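Ribosomal-protein-alanine acetyltransferase (Clostridium acetobutylicum, PDB 3DNS) probably transfers an acetyl group to the N-terminal alanine of a ribosomal protein, this chain being the N-terminal domain of the full-length acetyltransferase. Local coordinates at residues A[24-38]-A[49-63]. Numbering follows the deposited sequence.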
ATOM      1  N   ILE A  24      -7.289  -0.372  -6.571  1.00 18.85           N
ATOM      2  CA  ILE A  24      -7.765   0.855  -5.874  1.00 18.76           C
ATOM      3  C   ILE A  24      -6.592   1.805  -5.611  1.00 18.22           C
ATOM      4  O   ILE A  24      -5.615   1.421  -5.036  1.00 17.46           O
ATOM      5  CB  ILE A  24      -8.461   0.541  -4.491  1.00 18.26           C
ATOM      6  CG1 ILE A  24      -9.336  -0.714  -4.594  1.00 18.27           C
ATOM      7  CG2 ILE A  24      -9.167   1.808  -3.917  1.00 17.41           C
ATOM      8  CD1 ILE A  24      -9.768  -1.379  -3.235  1.00 17.11           C
ATOM      9  N   THR A  25      -6.725   3.057  -6.027  1.00 19.22           N
ATOM     10  CA  THR A  25      -5.678   4.082  -5.782  1.00 19.13           C
ATOM     11  C   THR A  25      -6.301   5.366  -5.236  1.00 20.69           C
ATOM     12  O   THR A  25      -7.546   5.540  -5.295  1.00 20.59           O
ATOM     13  CB  THR A  25      -4.874   4.435  -7.059  1.00 18.06           C
ATOM     14  OG1 THR A  25      -5.761   4.941  -8.021  1.00 19.59           O
ATOM     15  CG2 THR A  25      -4.234   3.203  -7.648  1.00 15.01           C
ATOM     16  N   ASP A  26      -5.458   6.271  -4.724  1.00 22.54           N
ATOM     17  CA  ASP A  26      -5.973   7.608  -4.416  1.00 24.58           C
ATOM     18  C   ASP A  26      -5.730   8.528  -5.599  1.00 24.21           C
ATOM     19  O   ASP A  26      -5.238   8.075  -6.602  1.00 22.65           O
ATOM     20  CB  ASP A  26      -5.428   8.157  -3.071  1.00 25.48           C
ATOM     21  CG  ASP A  26      -3.909   8.336  -3.023  1.00 25.41           C
ATOM     22  OD1 ASP A  26      -3.233   8.415  -4.069  1.00 21.61           O
ATOM     23  OD2 ASP A  26      -3.406   8.455  -1.859  1.00 27.59           O
ATOM     24  N   LYS A  27      -6.054   9.810  -5.467  1.00 25.25           N
ATOM     25  CA  LYS A  27      -5.936  10.740  -6.574  1.00 26.67           C
ATOM     26  C   LYS A  27      -4.502  11.039  -7.082  1.00 26.63           C
ATOM     27  O   LYS A  27      -4.357  11.568  -8.172  1.00 26.63           O
ATOM     28  CB  LYS A  27      -6.682  12.054  -6.248  1.00 27.17           C
ATOM     29  CG  LYS A  27      -8.124  12.023  -6.678  1.00 28.28           C
ATOM     30  CD  LYS A  27      -8.786  13.392  -6.568  1.00 29.79           C
ATOM     31  CE  LYS A  27     -10.123  13.429  -7.354  1.00 32.33           C
ATOM     32  NZ  LYS A  27     -10.875  12.114  -7.302  1.00 34.27           N
ATOM     33  N   TYR A  28      -3.466  10.715  -6.301  1.00 26.74           N
ATOM     34  CA  TYR A  28      -2.063  10.773  -6.767  1.00 26.33           C
ATOM     35  C   TYR A  28      -1.636   9.451  -7.407  1.00 26.45           C
ATOM     36  O   TYR A  28      -0.484   9.299  -7.852  1.00 27.08           O
ATOM     37  CB  TYR A  28      -1.113  11.002  -5.604  1.00 26.95           C
ATOM     38  CG  TYR A  28      -1.051  12.351  -4.982  1.00 28.52           C
ATOM     39  CD1 TYR A  28      -1.303  13.531  -5.705  1.00 28.31           C
ATOM     40  CD2 TYR A  28      -0.634  12.468  -3.644  1.00 30.23           C
ATOM     41  CE1 TYR A  28      -1.189  14.798  -5.088  1.00 26.50           C
ATOM     42  CE2 TYR A  28      -0.487  13.718  -3.048  1.00 29.33           C
ATOM     43  CZ  TYR A  28      -0.779  14.864  -3.758  1.00 26.74           C
ATOM     44  OH  TYR A  28      -0.635  16.053  -3.083  1.00 29.46           O
ATOM     45  N   GLY A  29      -2.536   8.474  -7.427  1.00 25.40           N
ATOM     46  CA  GLY A  29      -2.224   7.185  -8.025  1.00 24.38           C
ATOM     47  C   GLY A  29      -1.431   6.237  -7.143  1.00 23.17           C
ATOM     48  O   GLY A  29      -0.832   5.327  -7.629  1.00 23.37           O
ATOM     49  N   ILE A  30      -1.425   6.458  -5.842  1.00 22.87           N
ATOM     50  CA  ILE A  30      -0.790   5.533  -4.876  1.00 22.70           C
ATOM     51  C   ILE A  30      -1.844   4.439  -4.591  1.00 23.03           C
ATOM     52  O   ILE A  30      -3.086   4.712  -4.478  1.00 21.24           O
ATOM     53  CB  ILE A  30      -0.423   6.259  -3.558  1.00 24.02           C
ATOM     54  CG1 ILE A  30       0.501   7.496  -3.797  1.00 24.13           C
ATOM     55  CG2 ILE A  30       0.044   5.286  -2.416  1.00 21.40           C
ATOM     56  CD1 ILE A  30       1.802   7.222  -4.437  1.00 25.26           C
ATOM     57  N   THR A  31      -1.365   3.183  -4.570  1.00 22.61           N
ATOM     58  CA  THR A  31      -2.234   2.032  -4.352  1.00 22.51           C
ATOM     59  C   THR A  31      -2.656   1.916  -2.899  1.00 21.83           C
ATOM     60  O   THR A  31      -1.848   1.912  -1.980  1.00 21.83           O
ATOM     61  CB  THR A  31      -1.607   0.745  -4.901  1.00 22.33           C
ATOM     62  OG1 THR A  31      -1.440   0.934  -6.309  1.00 23.28           O
ATOM     63  CG2 THR A  31      -2.490  -0.499  -4.649  1.00 21.27           C
ATOM     64  N   ILE A  32      -3.972   1.853  -2.739  1.00 21.95           N
ATOM     65  CA  ILE A  32      -4.616   1.602  -1.447  1.00 20.76           C
ATOM     66  C   ILE A  32      -4.764   0.087  -1.259  1.00 21.38           C
ATOM     67  O   ILE A  32      -4.486  -0.447  -0.178  1.00 22.02           O
ATOM     68  CB  ILE A  32      -5.984   2.281  -1.402  1.00 20.40           C
ATOM     69  CG1 ILE A  32      -5.835   3.795  -1.617  1.00 19.61           C
ATOM     70  CG2 ILE A  32      -6.700   1.963  -0.080  1.00 20.87           C
ATOM     71  CD1 ILE A  32      -7.091   4.517  -1.643  1.00 21.18           C
ATOM     72  N   GLY A  33      -5.218  -0.591  -2.308  1.00 20.64           N
ATOM     73  CA  GLY A  33      -5.484  -2.015  -2.289  1.00 20.12           C
ATOM     74  C   GLY A  33      -6.026  -2.541  -3.590  1.00 19.87           C
ATOM     75  O   GLY A  33      -5.930  -1.877  -4.669  1.00 18.76           O
ATOM     76  N   ARG A  34      -6.597  -3.737  -3.511  1.00 19.51           N
ATOM     77  CA  ARG A  34      -7.089  -4.393  -4.716  1.00 20.80           C
ATOM     78  C   ARG A  34      -8.374  -5.141  -4.438  1.00 20.28           C
ATOM     79  O   ARG A  34      -8.641  -5.514  -3.320  1.00 20.96           O
ATOM     80  CB  ARG A  34      -6.056  -5.386  -5.232  1.00 21.45           C
ATOM     81  CG  ARG A  34      -4.833  -4.781  -5.782  1.00 22.56           C
ATOM     82  CD  ARG A  34      -3.808  -5.836  -6.106  1.00 22.67           C
ATOM     83  NE  ARG A  34      -2.694  -5.191  -6.802  1.00 26.68           N
ATOM     84  CZ  ARG A  34      -1.804  -4.444  -6.177  1.00 26.11           C
ATOM     85  NH1 ARG A  34      -0.821  -3.871  -6.849  1.00 25.26           N
ATOM     86  NH2 ARG A  34      -1.892  -4.286  -4.855  1.00 27.30           N
ATOM     87  N   ILE A  35      -9.195  -5.283  -5.454  1.00 20.50           N
ATOM     88  CA  ILE A  35     -10.425  -6.047  -5.355  1.00 20.90           C
ATOM     89  C   ILE A  35     -10.236  -7.230  -6.262  1.00 20.99           C
ATOM     90  O   ILE A  35      -9.732  -7.067  -7.377  1.00 20.25           O
ATOM     91  CB  ILE A  35     -11.653  -5.187  -5.764  1.00 20.95           C
ATOM     92  CG1 ILE A  35     -12.072  -4.263  -4.602  1.00 22.93           C
ATOM     93  CG2 ILE A  35     -12.845  -6.060  -6.173  1.00 19.15           C
ATOM     94  CD1 ILE A  35     -12.950  -3.091  -5.067  1.00 21.48           C
ATOM     95  N   PHE A  36     -10.623  -8.421  -5.771  1.00 21.19           N
ATOM     96  CA  PHE A  36     -10.558  -9.648  -6.527  1.00 19.82           C
ATOM     97  C   PHE A  36     -11.918 -10.258  -6.556  1.00 20.67           C
ATOM     98  O   PHE A  36     -12.443 -10.619  -5.508  1.00 20.54           O
ATOM     99  CB  PHE A  36      -9.591 -10.658  -5.846  1.00 20.08           C
ATOM    100  CG  PHE A  36      -8.205 -10.167  -5.716  1.00 20.76           C
ATOM    101  CD1 PHE A  36      -7.278 -10.366  -6.721  1.00 24.16           C
ATOM    102  CD2 PHE A  36      -7.825  -9.441  -4.618  1.00 23.81           C
ATOM    103  CE1 PHE A  36      -5.961  -9.881  -6.606  1.00 22.16           C
ATOM    104  CE2 PHE A  36      -6.538  -8.983  -4.500  1.00 21.79           C
ATOM    105  CZ  PHE A  36      -5.606  -9.199  -5.493  1.00 22.67           C
ATOM    106  N   ILE A  37     -12.488 -10.433  -7.740  1.00 20.96           N
ATOM    107  CA  ILE A  37     -13.802 -11.104  -7.842  1.00 21.59           C
ATOM    108  C   ILE A  37     -13.594 -12.621  -7.668  1.00 21.29           C
ATOM    109  O   ILE A  37     -12.823 -13.219  -8.381  1.00 20.67           O
ATOM    110  CB  ILE A  37     -14.544 -10.799  -9.163  1.00 21.39           C
ATOM    111  CG1 ILE A  37     -14.668  -9.265  -9.396  1.00 23.78           C
ATOM    112  CG2 ILE A  37     -15.935 -11.482  -9.187  1.00 20.09           C
ATOM    113  CD1 ILE A  37     -15.476  -8.576  -8.373  1.00 21.11           C
ATOM    114  N   VAL A  38     -14.301 -13.194  -6.709  1.00 21.12           N
ATOM    115  CA  VAL A  38     -14.153 -14.583  -6.260  1.00 21.60           C
ATOM    116  C   VAL A  38     -15.299 -15.403  -6.837  1.00 21.73           C
ATOM    117  O   VAL A  38     -15.052 -16.486  -7.366  1.00 22.24           O
ATOM    118  CB  VAL A  38     -13.970 -14.662  -4.690  1.00 22.62           C
ATOM    119  CG1 VAL A  38     -14.053 -16.044  -4.152  1.00 23.80           C
ATOM    120  CG2 VAL A  38     -12.587 -14.025  -4.286  1.00 22.06           C
ATOM    121  N   PHE A  49     -16.682 -10.845  -3.650  1.00 18.21           N
ATOM    122  CA  PHE A  49     -15.274 -10.481  -3.867  1.00 18.28           C
ATOM    123  C   PHE A  49     -14.465 -10.357  -2.599  1.00 18.52           C
ATOM    124  O   PHE A  49     -15.011 -10.188  -1.490  1.00 19.01           O
ATOM    125  CB  PHE A  49     -15.129  -9.213  -4.672  1.00 18.39           C
ATOM    126  CG  PHE A  49     -15.737  -7.988  -4.060  1.00 16.65           C
ATOM    127  CD1 PHE A  49     -14.988  -7.144  -3.302  1.00 18.15           C
ATOM    128  CD2 PHE A  49     -17.050  -7.638  -4.328  1.00 19.13           C
ATOM    129  CE1 PHE A  49     -15.533  -5.966  -2.799  1.00 18.73           C
ATOM    130  CE2 PHE A  49     -17.590  -6.465  -3.822  1.00 17.48           C
ATOM    131  CZ  PHE A  49     -16.808  -5.642  -3.043  1.00 18.04           C
ATOM    132  N   ARG A  50     -13.147 -10.457  -2.786  1.00 18.39           N
ATOM    133  CA  ARG A  50     -12.163 -10.254  -1.724  1.00 18.27           C
ATOM    134  C   ARG A  50     -11.531  -8.866  -1.874  1.00 18.62           C
ATOM    135  O   ARG A  50     -11.080  -8.518  -2.973  1.00 18.22           O
ATOM    136  CB  ARG A  50     -11.074 -11.321  -1.768  1.00 18.13           C
ATOM    137  CG  ARG A  50     -10.007 -11.113  -0.703  1.00 18.55           C
ATOM    138  CD  ARG A  50      -9.104 -12.323  -0.584  1.00 18.46           C
ATOM    139  NE  ARG A  50      -9.712 -13.422   0.194  1.00 19.35           N
ATOM    140  CZ  ARG A  50     -10.168 -14.545  -0.344  1.00 18.99           C
ATOM    141  NH1 ARG A  50     -10.145 -14.716  -1.654  1.00 19.15           N
ATOM    142  NH2 ARG A  50     -10.662 -15.499   0.410  1.00 19.77           N
HETATM  143  N   MSE A  51     -11.543  -8.067  -0.802  1.00 18.29           N
HETATM  144  CA  MSE A  51     -10.930  -6.744  -0.862  1.00 20.31           C
HETATM  145  C   MSE A  51      -9.697  -6.712   0.018  1.00 20.27           C
HETATM  146  O   MSE A  51      -9.776  -6.956   1.186  1.00 21.71           O
HETATM  147  CB  MSE A  51     -11.872  -5.663  -0.432  1.00 19.24           C
HETATM  148  CG  MSE A  51     -11.259  -4.264  -0.559  1.00 20.54           C
HETATM  149 SE   MSE A  51     -12.603  -2.805  -0.214  0.80 28.82          SE
HETATM  150  CE  MSE A  51     -12.741  -3.066   1.703  1.00 22.50           C
ATOM    151  N   LYS A  52      -8.551  -6.530  -0.594  1.00 21.51           N
ATOM    152  CA  LYS A  52      -7.290  -6.451   0.118  1.00 23.88           C
ATOM    153  C   LYS A  52      -7.000  -4.969   0.266  1.00 23.55           C
ATOM    154  O   LYS A  52      -7.190  -4.189  -0.674  1.00 23.62           O
ATOM    155  CB  LYS A  52      -6.180  -7.148  -0.665  1.00 23.82           C
ATOM    156  CG  LYS A  52      -6.375  -8.670  -0.708  1.00 26.57           C
ATOM    157  CD  LYS A  52      -5.139  -9.360  -1.261  1.00 27.74           C
ATOM    158  CE  LYS A  52      -5.299 -10.857  -1.264  1.00 30.41           C
ATOM    159  NZ  LYS A  52      -5.652 -11.273   0.138  1.00 36.92           N
ATOM    160  N   ILE A  53      -6.621  -4.573   1.470  1.00 24.30           N
ATOM    161  CA  ILE A  53      -6.242  -3.188   1.758  1.00 25.47           C
ATOM    162  C   ILE A  53      -4.904  -3.255   2.384  1.00 26.30           C
ATOM    163  O   ILE A  53      -4.712  -4.061   3.285  1.00 26.37           O
ATOM    164  CB  ILE A  53      -7.199  -2.462   2.752  1.00 25.50           C
ATOM    165  CG1 ILE A  53      -8.630  -2.422   2.209  1.00 26.10           C
ATOM    166  CG2 ILE A  53      -6.727  -1.066   2.967  1.00 24.57           C
ATOM    167  CD1 ILE A  53      -8.794  -1.525   0.901  1.00 24.25           C
ATOM    168  N   TYR A  54      -3.976  -2.442   1.900  1.00 27.07           N
ATOM    169  CA  TYR A  54      -2.619  -2.460   2.421  1.00 28.12           C
ATOM    170  C   TYR A  54      -2.678  -2.022   3.886  1.00 27.97           C
ATOM    171  O   TYR A  54      -3.533  -1.208   4.295  1.00 28.64           O
ATOM    172  CB  TYR A  54      -1.695  -1.534   1.618  1.00 28.70           C
ATOM    173  CG  TYR A  54      -1.135  -2.112   0.307  1.00 30.97           C
ATOM    174  CD1 TYR A  54      -0.682  -3.446   0.241  1.00 32.56           C
ATOM    175  CD2 TYR A  54      -0.994  -1.321  -0.841  1.00 28.92           C
ATOM    176  CE1 TYR A  54      -0.137  -3.959  -0.897  1.00 31.39           C
ATOM    177  CE2 TYR A  54      -0.475  -1.872  -2.025  1.00 28.45           C
ATOM    178  CZ  TYR A  54      -0.054  -3.186  -2.024  1.00 28.99           C
ATOM    179  OH  TYR A  54       0.476  -3.782  -3.122  1.00 30.20           O
ATOM    180  N   LYS A  55      -1.791  -2.562   4.684  1.00 27.58           N
ATOM    181  CA  LYS A  55      -1.757  -2.216   6.105  1.00 28.01           C
ATOM    182  C   LYS A  55      -1.450  -0.729   6.244  1.00 26.77           C
ATOM    183  O   LYS A  55      -0.441  -0.247   5.752  1.00 27.25           O
ATOM    184  CB  LYS A  55      -0.752  -3.109   6.886  1.00 27.62           C
ATOM    185  CG  LYS A  55      -0.855  -2.980   8.429  1.00 27.86           C
ATOM    186  CD  LYS A  55       0.039  -4.012   9.094  1.00 29.45           C
ATOM    187  CE  LYS A  55      -0.179  -4.212  10.603  1.00 30.91           C
ATOM    188  NZ  LYS A  55       0.603  -5.405  11.137  1.00 31.84           N
ATOM    189  N   GLN A  56      -2.345   0.002   6.898  1.00 26.68           N
ATOM    190  CA  GLN A  56      -2.256   1.449   6.953  1.00 26.40           C
ATOM    191  C   GLN A  56      -1.594   1.899   8.231  1.00 27.11           C
ATOM    192  O   GLN A  56      -1.827   1.312   9.286  1.00 28.10           O
ATOM    193  CB  GLN A  56      -3.645   2.069   6.829  1.00 26.20           C
ATOM    194  CG  GLN A  56      -4.343   1.783   5.531  1.00 25.03           C
ATOM    195  CD  GLN A  56      -3.611   2.280   4.309  1.00 22.25           C
ATOM    196  OE1 GLN A  56      -3.463   1.563   3.344  1.00 24.30           O
ATOM    197  NE2 GLN A  56      -3.204   3.526   4.320  1.00 21.74           N
ATOM    198  N   GLY A  57      -0.786   2.950   8.136  1.00 27.60           N
ATOM    199  CA  GLY A  57      -0.209   3.581   9.326  1.00 28.57           C
ATOM    200  C   GLY A  57      -1.199   4.493  10.048  1.00 28.62           C
ATOM    201  O   GLY A  57      -1.087   4.715  11.267  1.00 27.72           O
ATOM    202  N   LYS A  58      -2.193   4.992   9.293  1.00 28.90           N
ATOM    203  CA  LYS A  58      -3.252   5.825   9.846  1.00 28.41           C
ATOM    204  C   LYS A  58      -4.670   5.289   9.552  1.00 27.97           C
ATOM    205  O   LYS A  58      -4.857   4.319   8.819  1.00 25.84           O
ATOM    206  CB  LYS A  58      -3.109   7.251   9.291  1.00 29.05           C
ATOM    207  CG  LYS A  58      -1.639   7.769   9.175  1.00 29.28           C
ATOM    208  CD  LYS A  58      -1.622   9.270   8.934  1.00 30.53           C
ATOM    209  CE  LYS A  58      -0.206   9.819   8.963  1.00 30.83           C
ATOM    210  NZ  LYS A  58       0.185  10.010  10.356  1.00 30.66           N
ATOM    211  N   SER A  59      -5.672   5.930  10.157  1.00 27.78           N
ATOM    212  CA  SER A  59      -7.076   5.626   9.860  1.00 28.34           C
ATOM    213  C   SER A  59      -7.356   6.112   8.451  1.00 28.54           C
ATOM    214  O   SER A  59      -6.991   7.211   8.107  1.00 29.16           O
ATOM    215  CB  SER A  59      -8.045   6.296  10.827  1.00 28.25           C
ATOM    216  OG  SER A  59      -9.372   5.837  10.585  1.00 29.58           O
ATOM    217  N   ILE A  60      -7.983   5.275   7.627  1.00 28.45           N
ATOM    218  CA  ILE A  60      -8.449   5.719   6.307  1.00 27.17           C
ATOM    219  C   ILE A  60      -9.897   5.332   6.170  1.00 27.61           C
ATOM    220  O   ILE A  60     -10.368   5.110   5.056  1.00 27.51           O
ATOM    221  CB  ILE A  60      -7.638   5.096   5.201  1.00 26.38           C
ATOM    222  CG1 ILE A  60      -7.709   3.572   5.325  1.00 26.69           C
ATOM    223  CG2 ILE A  60      -6.186   5.592   5.265  1.00 23.57           C
ATOM    224  CD1 ILE A  60      -7.322   2.796   4.051  1.00 27.57           C
ATOM    225  N   ASN A  61     -10.628   5.257   7.295  1.00 27.56           N
ATOM    226  CA  ASN A  61     -12.034   4.803   7.227  1.00 27.43           C
ATOM    227  C   ASN A  61     -12.887   5.605   6.252  1.00 26.95           C
ATOM    228  O   ASN A  61     -13.641   5.010   5.534  1.00 27.48           O
ATOM    229  CB  ASN A  61     -12.669   4.641   8.605  1.00 28.50           C
ATOM    230  CG  ASN A  61     -12.099   3.414   9.348  1.00 29.90           C
ATOM    231  OD1 ASN A  61     -11.523   2.508   8.735  1.00 34.77           O
ATOM    232  ND2 ASN A  61     -12.225   3.404  10.637  1.00 33.47           N
ATOM    233  N   THR A  62     -12.696   6.919   6.148  1.00 25.58           N
ATOM    234  CA  THR A  62     -13.490   7.708   5.227  1.00 25.76           C
ATOM    235  C   THR A  62     -13.251   7.187   3.805  1.00 25.44           C
ATOM    236  O   THR A  62     -14.152   7.213   2.971  1.00 26.01           O
ATOM    237  CB  THR A  62     -13.125   9.249   5.249  1.00 25.56           C
ATOM    238  OG1 THR A  62     -13.147   9.761   6.581  1.00 27.26           O
ATOM    239  CG2 THR A  62     -14.099  10.047   4.418  1.00 24.33           C
ATOM    240  N   TYR A  63     -12.025   6.751   3.523  1.00 25.75           N
ATOM    241  CA  TYR A  63     -11.651   6.288   2.166  1.00 26.14           C
ATOM    242  C   TYR A  63     -12.246   4.930   1.886  1.00 25.13           C
ATOM    243  O   TYR A  63     -12.821   4.694   0.834  1.00 24.24           O
ATOM    244  CB  TYR A  63     -10.120   6.276   1.973  1.00 27.94           C
ATOM    245  CG  TYR A  63      -9.550   7.602   1.503  1.00 29.17           C
ATOM    246  CD1 TYR A  63      -9.805   8.794   2.192  1.00 32.44           C
ATOM    247  CD2 TYR A  63      -8.763   7.671   0.343  1.00 30.84           C
ATOM    248  CE1 TYR A  63      -9.254  10.047   1.744  1.00 30.06           C
ATOM    249  CE2 TYR A  63      -8.224   8.883  -0.108  1.00 30.62           C
ATOM    250  CZ  TYR A  63      -8.473  10.065   0.589  1.00 30.44           C
ATOM    251  OH  TYR A  63      -7.919  11.222   0.098  1.00 29.23           O
TER
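R34 with K52 and F36 with R50 are the hydrogen-bonded pairs that zip antiparallel strands 31-38 and 49-53 together. Each pair exchanges two backbone bonds; those of F36 and R50 measure 2.8 Å both ways between N and O. Y54 N extends the ladder past the strand end with a nearly straight bond to I32 O (2.9 Å, 173°). Between these rungs, G33 brings its CA to 3.2 Å from K52 O in a CA-H...O contact; I32 and G33 together face I24 as a classic beta bulge.

One polar side-chain bond crosses: R34, its chain extended from CG to NE, gives NH2 to Y54 OH (3.0 Å), the oxygen tilted from the guanidinium plane and the two flat groups 71° apart. That hydroxyl also bonds K55 O of the second subunit. Next to the R34-Y54 bond, T31 CG2 touches Y54 CE2. On the sheet face that carries R34, K52 CD lies obliquely 3.5 Å from F36 CE2.

The opposite face is apolar. I35 CG2, anti to the backbone N, reaches F49 CD1 at 3.7 Å, while I35 CG1 meets CG of selenomethionine M51. Past the bulge, I32 CG2 packs on I53 CD1, and I32 CD1 touches the edge of the Y63 ring at CD2 (4.1 Å).

The two strands form a beta hairpin inside a mixed sheet, consistent with a GNAT-type acetyltransferase domain, flanked by strands 21-26 and 83-89. Helix 61-78 covers the apolar face, F71 meeting F49 edge-to-face, while R50 forms a salt bridge with E121 of strand 117-127.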